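Local atomic coordinates of thermophilic dibenzothiophene desulfurization enzyme C (Paenibacillus sp. A11-2, PDB entry 5XDC), a protein that probably oxidises dibenzothiophene to its sulfoxide and then its sulfone with reduced FMN and O2, as a flavin monooxygenase of the DszC family. Residues 270-274 against 362-367; 262-267 against 352-356; 31-35 against 83-87. One frame throughout, in Å; residues are numbered along the deposited sequence.

Contact 1 of 3, residues 270-274 against 362-367; sequences AAHYS and AMGARA
Residues 270-274 form one turn of helix 247-276; the facing segment, 362-367, ends helix 331-363, breaks at a glycine and starts helix 365-369. The backbones come closest at Ser274 and Met363, CA to CA 5.5 Å. Ala362 O accepts from a water at 2.5 Å that also bonds Ser274 OG (2.7 Å), itself hydrogen-bonded to Tyr299 OH. Met363, chi angles m, t, m, lays SD 3.8 Å from Ala270 CB and 4.6 Å from the centroid of the Tyr273 ring, an oblique Met-aromatic contact. A second water joins Met363 O (2.6 Å) to Tyr273 OH (3.2 Å) and, weakly, Arg366 N (3.3 Å). Gly364 breaks out of the helix just after Met363, with phi 99° and psi 179°, where a CB would strike the preceding carbonyl. Past Ala365, Arg366 brings CB to 3.4 Å from Tyr273 OH. Ala367 CB lies over the Tyr273 ring, 4.2 Å from its centroid, a CH-pi contact; Tyr273 reaches across with chi1 t. Ala365 and Arg366 belong to the FMN site; FMN is absent here, though an indole touches Ala365. Apolar contact round one tyrosine plus two water bridges thus holds this FMN-binding turn against helix 247-276 without direct hydrogen bonds.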
# COMPACT_ATOMS: atom_id res chain seq x y z
N ALA B 270 10.55 -19.34 -0.62
CA ALA B 270 9.24 -19.41 0.01
C ALA B 270 8.37 -20.45 -0.68
O ALA B 270 7.74 -21.29 -0.02
CB ALA B 270 8.58 -18.03 -0.01
N ALA B 271 8.32 -20.41 -2.02
CA ALA B 271 7.49 -21.36 -2.75
C ALA B 271 7.87 -22.79 -2.42
O ALA B 271 7.00 -23.65 -2.19
CB ALA B 271 7.62 -21.11 -4.26
N HIS B 272 9.17 -23.06 -2.36
CA HIS B 272 9.65 -24.39 -1.99
C HIS B 272 9.15 -24.80 -0.61
O HIS B 272 8.69 -25.93 -0.42
CB HIS B 272 11.18 -24.41 -2.04
CG HIS B 272 11.77 -25.73 -1.63
ND1 HIS B 272 12.15 -26.00 -0.33
CD2 HIS B 272 12.03 -26.84 -2.34
CE1 HIS B 272 12.63 -27.23 -0.27
NE2 HIS B 272 12.57 -27.76 -1.47
N TYR B 273 9.22 -23.88 0.36
CA TYR B 273 8.71 -24.16 1.70
C TYR B 273 7.21 -24.43 1.68
O TYR B 273 6.73 -25.37 2.31
CB TYR B 273 9.02 -23.00 2.64
CG TYR B 273 8.56 -23.26 4.05
CD1 TYR B 273 7.26 -22.98 4.44
CD2 TYR B 273 9.43 -23.80 4.99
CE1 TYR B 273 6.83 -23.23 5.72
CE2 TYR B 273 9.01 -24.06 6.28
CZ TYR B 273 7.71 -23.78 6.64
OH TYR B 273 7.32 -24.03 7.93
N SER B 274 6.46 -23.59 0.96
CA SER B 274 5.01 -23.75 0.90
C SER B 274 4.64 -25.12 0.34
O SER B 274 3.74 -25.79 0.86
CB SER B 274 4.41 -22.63 0.06
OG SER B 274 4.39 -21.40 0.76
N ALA B 362 2.28 -16.09 3.75
CA ALA B 362 1.91 -17.21 2.90
C ALA B 362 2.43 -18.53 3.43
O ALA B 362 1.80 -19.57 3.20
CB ALA B 362 2.45 -16.99 1.48
N MET B 363 3.55 -18.52 4.15
CA MET B 363 4.20 -19.75 4.60
C MET B 363 3.64 -20.26 5.92
O MET B 363 3.58 -21.48 6.12
CB MET B 363 5.71 -19.53 4.74
CG MET B 363 6.42 -19.35 3.41
SD MET B 363 8.22 -19.29 3.56
CE MET B 363 8.39 -17.67 4.27
N GLY B 364 3.25 -19.36 6.82
CA GLY B 364 2.64 -19.73 8.09
C GLY B 364 3.62 -19.72 9.25
O GLY B 364 4.83 -19.50 9.10
N ALA B 365 3.07 -20.03 10.43
CA ALA B 365 3.78 -19.79 11.68
C ALA B 365 5.07 -20.59 11.78
O ALA B 365 6.06 -20.11 12.35
CB ALA B 365 2.86 -20.12 12.86
N ARG B 366 5.08 -21.83 11.27
CA ARG B 366 6.25 -22.66 11.47
C ARG B 366 7.46 -22.12 10.73
O ARG B 366 8.59 -22.42 11.13
CB ARG B 366 5.96 -24.09 11.04
CG ARG B 366 4.97 -24.81 11.96
CD ARG B 366 4.32 -25.98 11.23
NE ARG B 366 5.30 -27.02 10.90
CZ ARG B 366 5.24 -27.82 9.83
NH1 ARG B 366 4.25 -27.70 8.96
NH2 ARG B 366 6.18 -28.73 9.64
N ALA B 367 7.26 -21.32 9.68
CA ALA B 367 8.40 -20.73 8.99
C ALA B 367 9.18 -19.78 9.90
O ALA B 367 10.39 -19.62 9.73
CB ALA B 367 7.93 -20.00 7.73
O HOH W 1 4.31 -22.85 8.23
O HOH W 2 2.09 -21.76 2.14

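Contact 2 of 3, residues 262-267 against 352-356; sequences IARGAL and VIELT
Two helical segments run side by side, 262-267 in helix 247-276 and 352-356 in helix 331-363. Their axes are nearly parallel, 14° between N-to-C directions, and 9.5 Å apart at closest. The nearest CA pairs are Ala263/Val352 (4.9 Å) and Ala266/Thr356 (6.3 Å). Ile262 (chi1 m, chi2 t) places CG2 3.7 Å from Val352 CG2 and 4.3 Å from Thr356 CG2. Ala263 is small enough to let Val352, chi1 p, reach the backbone: Val352 CG2 is 3.7 Å from Ala263 N and 4.0 Å from Ala263 CB. Leu355, with both chi angles t, extends CD2 to 3.7 Å from Ala263 O and 3.5 Å from Ala266 CB, while its CD1 stands 4.1 Å from Ala263 CB. Ala266 CB also meets Thr356 CG2 at 3.9 Å. Leu267, chi1 t and chi2 p, closes the row with CD1 4.4 Å from Leu355 CD1. Thr356, chi1 p, turns OG1 back to donate to Val352 O at 2.8 Å, so its methyl faces the partner helix. Helix 376-385 packs on Ala266, Val352 and Thr356, and Phe302 of helix 293-324 on Leu355. Such packing belongs to the helical C-terminal domain of the acyl-CoA dehydrogenase fold. Its chemistry is van der Waals contact, mostly between apolar side chains: alanines on one helix admit branched side chains from the other, and the fit is by shape, with no polar pair between the segments.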
# COMPACT_ATOMS: atom_id res chain seq x y z
N ILE B 262 17.72 -10.80 -4.85
CA ILE B 262 17.26 -11.20 -3.52
C ILE B 262 15.77 -11.51 -3.56
O ILE B 262 15.31 -12.51 -3.01
CB ILE B 262 17.57 -10.11 -2.48
CG1 ILE B 262 19.08 -9.99 -2.27
CG2 ILE B 262 16.87 -10.41 -1.16
CD1 ILE B 262 19.48 -8.75 -1.51
N ALA B 263 15.00 -10.66 -4.26
CA ALA B 263 13.55 -10.85 -4.37
C ALA B 263 13.22 -12.18 -5.02
O ALA B 263 12.33 -12.91 -4.56
CB ALA B 263 12.93 -9.70 -5.15
N ARG B 264 13.90 -12.51 -6.12
CA ARG B 264 13.64 -13.77 -6.81
C ARG B 264 14.04 -14.96 -5.93
O ARG B 264 13.29 -15.93 -5.82
CB ARG B 264 14.36 -13.82 -8.15
CG ARG B 264 14.20 -15.16 -8.87
CD ARG B 264 14.51 -15.07 -10.37
NE ARG B 264 13.45 -14.39 -11.12
CZ ARG B 264 12.33 -14.97 -11.55
NH1 ARG B 264 12.09 -16.25 -11.30
NH2 ARG B 264 11.42 -14.25 -12.23
N GLY B 265 15.20 -14.87 -5.28
CA GLY B 265 15.61 -15.96 -4.40
C GLY B 265 14.65 -16.18 -3.25
O GLY B 265 14.33 -17.32 -2.90
N ALA B 266 14.18 -15.08 -2.65
CA ALA B 266 13.22 -15.17 -1.56
C ALA B 266 11.92 -15.81 -2.03
O ALA B 266 11.35 -16.67 -1.35
CB ALA B 266 12.95 -13.78 -1.00
N LEU B 267 11.41 -15.38 -3.18
CA LEU B 267 10.14 -15.91 -3.65
C LEU B 267 10.24 -17.41 -3.95
O LEU B 267 9.34 -18.18 -3.59
CB LEU B 267 9.68 -15.13 -4.88
CG LEU B 267 8.20 -15.09 -5.26
CD1 LEU B 267 7.32 -14.65 -4.13
CD2 LEU B 267 8.02 -14.16 -6.46
N VAL B 352 11.41 -5.67 -2.97
CA VAL B 352 12.16 -6.64 -2.18
C VAL B 352 11.87 -6.46 -0.69
O VAL B 352 11.79 -7.44 0.05
CB VAL B 352 13.67 -6.59 -2.49
CG1 VAL B 352 14.33 -5.33 -1.94
CG2 VAL B 352 14.35 -7.83 -1.92
N ILE B 353 11.68 -5.21 -0.24
CA ILE B 353 11.44 -4.98 1.18
C ILE B 353 10.06 -5.51 1.58
O ILE B 353 9.91 -6.11 2.65
CB ILE B 353 11.61 -3.48 1.51
CG1 ILE B 353 13.07 -3.04 1.36
CG2 ILE B 353 11.11 -3.16 2.92
CD1 ILE B 353 14.07 -3.79 2.23
N GLU B 354 9.05 -5.34 0.72
CA GLU B 354 7.71 -5.86 1.02
C GLU B 354 7.69 -7.38 0.97
O GLU B 354 7.18 -8.04 1.88
CB GLU B 354 6.69 -5.30 0.01
CG GLU B 354 6.43 -3.83 0.16
CD GLU B 354 5.40 -3.31 -0.84
OE1 GLU B 354 4.89 -4.11 -1.66
OE2 GLU B 354 5.09 -2.10 -0.79
N LEU B 355 8.27 -7.95 -0.09
CA LEU B 355 8.18 -9.38 -0.35
C LEU B 355 8.89 -10.21 0.71
O LEU B 355 8.37 -11.24 1.17
CB LEU B 355 8.76 -9.61 -1.74
CG LEU B 355 9.02 -10.95 -2.38
CD1 LEU B 355 9.18 -10.69 -3.89
CD2 LEU B 355 10.26 -11.61 -1.80
N THR B 356 10.09 -9.79 1.11
CA THR B 356 10.87 -10.61 2.03
C THR B 356 10.24 -10.67 3.41
O THR B 356 10.51 -11.62 4.16
CB THR B 356 12.31 -10.10 2.13
OG1 THR B 356 12.33 -8.72 2.50
CG2 THR B 356 13.03 -10.29 0.80

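Contact 3 of 3, residues 31-35 against 83-87; sequences TVRER and ADASL
A salt bridge from a partly exposed arginine to a buried aspartate, backed by a valine, joins two parts of the N-terminal helical domain here: the 31-35 part of helix 16-38, helical but kinked at 33-34, and residues 83-87, where the chain leaves helix 70-83 and enters helix 85-104. Val32 and Asp84 have the closest CA atoms, 6.1 Å apart. Asp84 is extended (phi -153°, psi 107°), with chi1 t, and its two carboxylate oxygens do different work. Asp84 OD2 accepts from Arg35 NH1 at 2.8 Å and from Arg35 NH2 at 2.9 Å; Asp84 OD1 accepts from Leu87 N at 3.0 Å, capping the new helix. Arg35, chi1 m, chi2 t and chi3 m, is steadied within its own helix by Thr31, whose OG1 takes a 2.8 Å bond from Arg35 NE. Gln209 and Phe28 O add weak hydrogen bonds to the guanidinium. Val32 fills the space alongside, its CG1 3.6 Å from Ala83 O and its CG2 3.4 Å from Asp84 OD2. Asp84 is thus a classic N-cap, its side chain bonded to the amide three residues on, with the same carboxylate tying the start of helix 85-104 to helix 16-38.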
# COMPACT_ATOMS: atom_id res chain seq x y z
N THR B 31 25.75 -23.61 1.11
CA THR B 31 26.46 -23.24 2.32
C THR B 31 26.12 -21.86 2.86
O THR B 31 26.65 -21.49 3.91
CB THR B 31 27.97 -23.29 2.07
OG1 THR B 31 28.29 -22.46 0.95
CG2 THR B 31 28.43 -24.72 1.82
N VAL B 32 25.28 -21.08 2.17
CA VAL B 32 25.11 -19.68 2.55
C VAL B 32 24.52 -19.55 3.96
O VAL B 32 24.90 -18.65 4.72
CB VAL B 32 24.25 -18.94 1.50
CG1 VAL B 32 22.86 -19.59 1.34
CG2 VAL B 32 24.13 -17.45 1.86
N ARG B 33 23.59 -20.43 4.33
CA ARG B 33 22.95 -20.30 5.63
C ARG B 33 23.97 -20.36 6.75
O ARG B 33 23.98 -19.51 7.65
CB ARG B 33 21.88 -21.39 5.78
CG ARG B 33 21.07 -21.37 7.08
CD ARG B 33 19.69 -22.03 6.89
NE ARG B 33 19.77 -23.30 6.16
CZ ARG B 33 18.76 -23.89 5.53
NH1 ARG B 33 17.54 -23.35 5.49
NH2 ARG B 33 18.96 -25.05 4.90
N GLU B 34 24.88 -21.34 6.71
CA GLU B 34 25.90 -21.44 7.74
C GLU B 34 26.97 -20.36 7.59
O GLU B 34 27.44 -19.79 8.59
CB GLU B 34 26.54 -22.84 7.70
N ARG B 35 27.37 -20.05 6.36
CA ARG B 35 28.43 -19.07 6.16
C ARG B 35 28.02 -17.67 6.62
O ARG B 35 28.82 -16.96 7.24
CB ARG B 35 28.86 -19.03 4.70
CG ARG B 35 29.76 -20.18 4.30
CD ARG B 35 30.32 -19.97 2.90
NE ARG B 35 29.27 -20.06 1.88
CZ ARG B 35 28.69 -19.03 1.27
NH1 ARG B 35 29.04 -17.78 1.54
NH2 ARG B 35 27.77 -19.25 0.34
N ALA B 83 21.24 -16.39 -4.74
CA ALA B 83 21.78 -17.49 -3.94
C ALA B 83 22.45 -17.01 -2.67
O ALA B 83 22.29 -17.62 -1.61
CB ALA B 83 22.79 -18.28 -4.77
N ASP B 84 23.22 -15.93 -2.77
CA ASP B 84 24.02 -15.43 -1.66
C ASP B 84 24.17 -13.93 -1.89
O ASP B 84 24.89 -13.52 -2.81
CB ASP B 84 25.37 -16.13 -1.59
CG ASP B 84 26.22 -15.67 -0.42
OD1 ASP B 84 26.23 -14.46 -0.13
OD2 ASP B 84 26.89 -16.54 0.19
N ALA B 85 23.46 -13.12 -1.11
CA ALA B 85 23.44 -11.69 -1.37
C ALA B 85 24.79 -11.04 -1.14
O ALA B 85 25.12 -10.06 -1.81
CB ALA B 85 22.37 -11.01 -0.50
N SER B 86 25.59 -11.55 -0.19
CA SER B 86 26.92 -10.99 0.03
C SER B 86 27.82 -11.26 -1.16
O SER B 86 28.56 -10.37 -1.60
CB SER B 86 27.54 -11.59 1.29
OG SER B 86 26.91 -11.10 2.47
N LEU B 87 27.78 -12.48 -1.68
CA LEU B 87 28.60 -12.79 -2.85
C LEU B 87 28.10 -12.04 -4.08
O LEU B 87 28.91 -11.56 -4.88
CB LEU B 87 28.63 -14.29 -3.09
CG LEU B 87 29.52 -15.06 -2.10
CD1 LEU B 87 29.28 -16.57 -2.19
CD2 LEU B 87 30.98 -14.74 -2.35

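In the fold
Contacts 1 and 2 hold the same two helices, 247-276 and 331-363, their centres about 13 Å apart; contact 3 is in the N-terminal domain. Contact 2, its centre about 17 Å from the centre of the chain, joins entirely buried residues through apolar packing. Contact 1, centred about 29 Å from the chain centre, is mostly buried too, but Arg366 is exposed, and waters and an aromatic ring enter near FMN-binding residues. Contact 3, centred about 16 Å from the chain centre, lies about as near it as contact 2, but is charged and includes a partly exposed arginine. Contacts 2 and 3 touch between the N-terminal and C-terminal helical parts, Ile262 CD1 lying 3.8 Å from Ala85 CB.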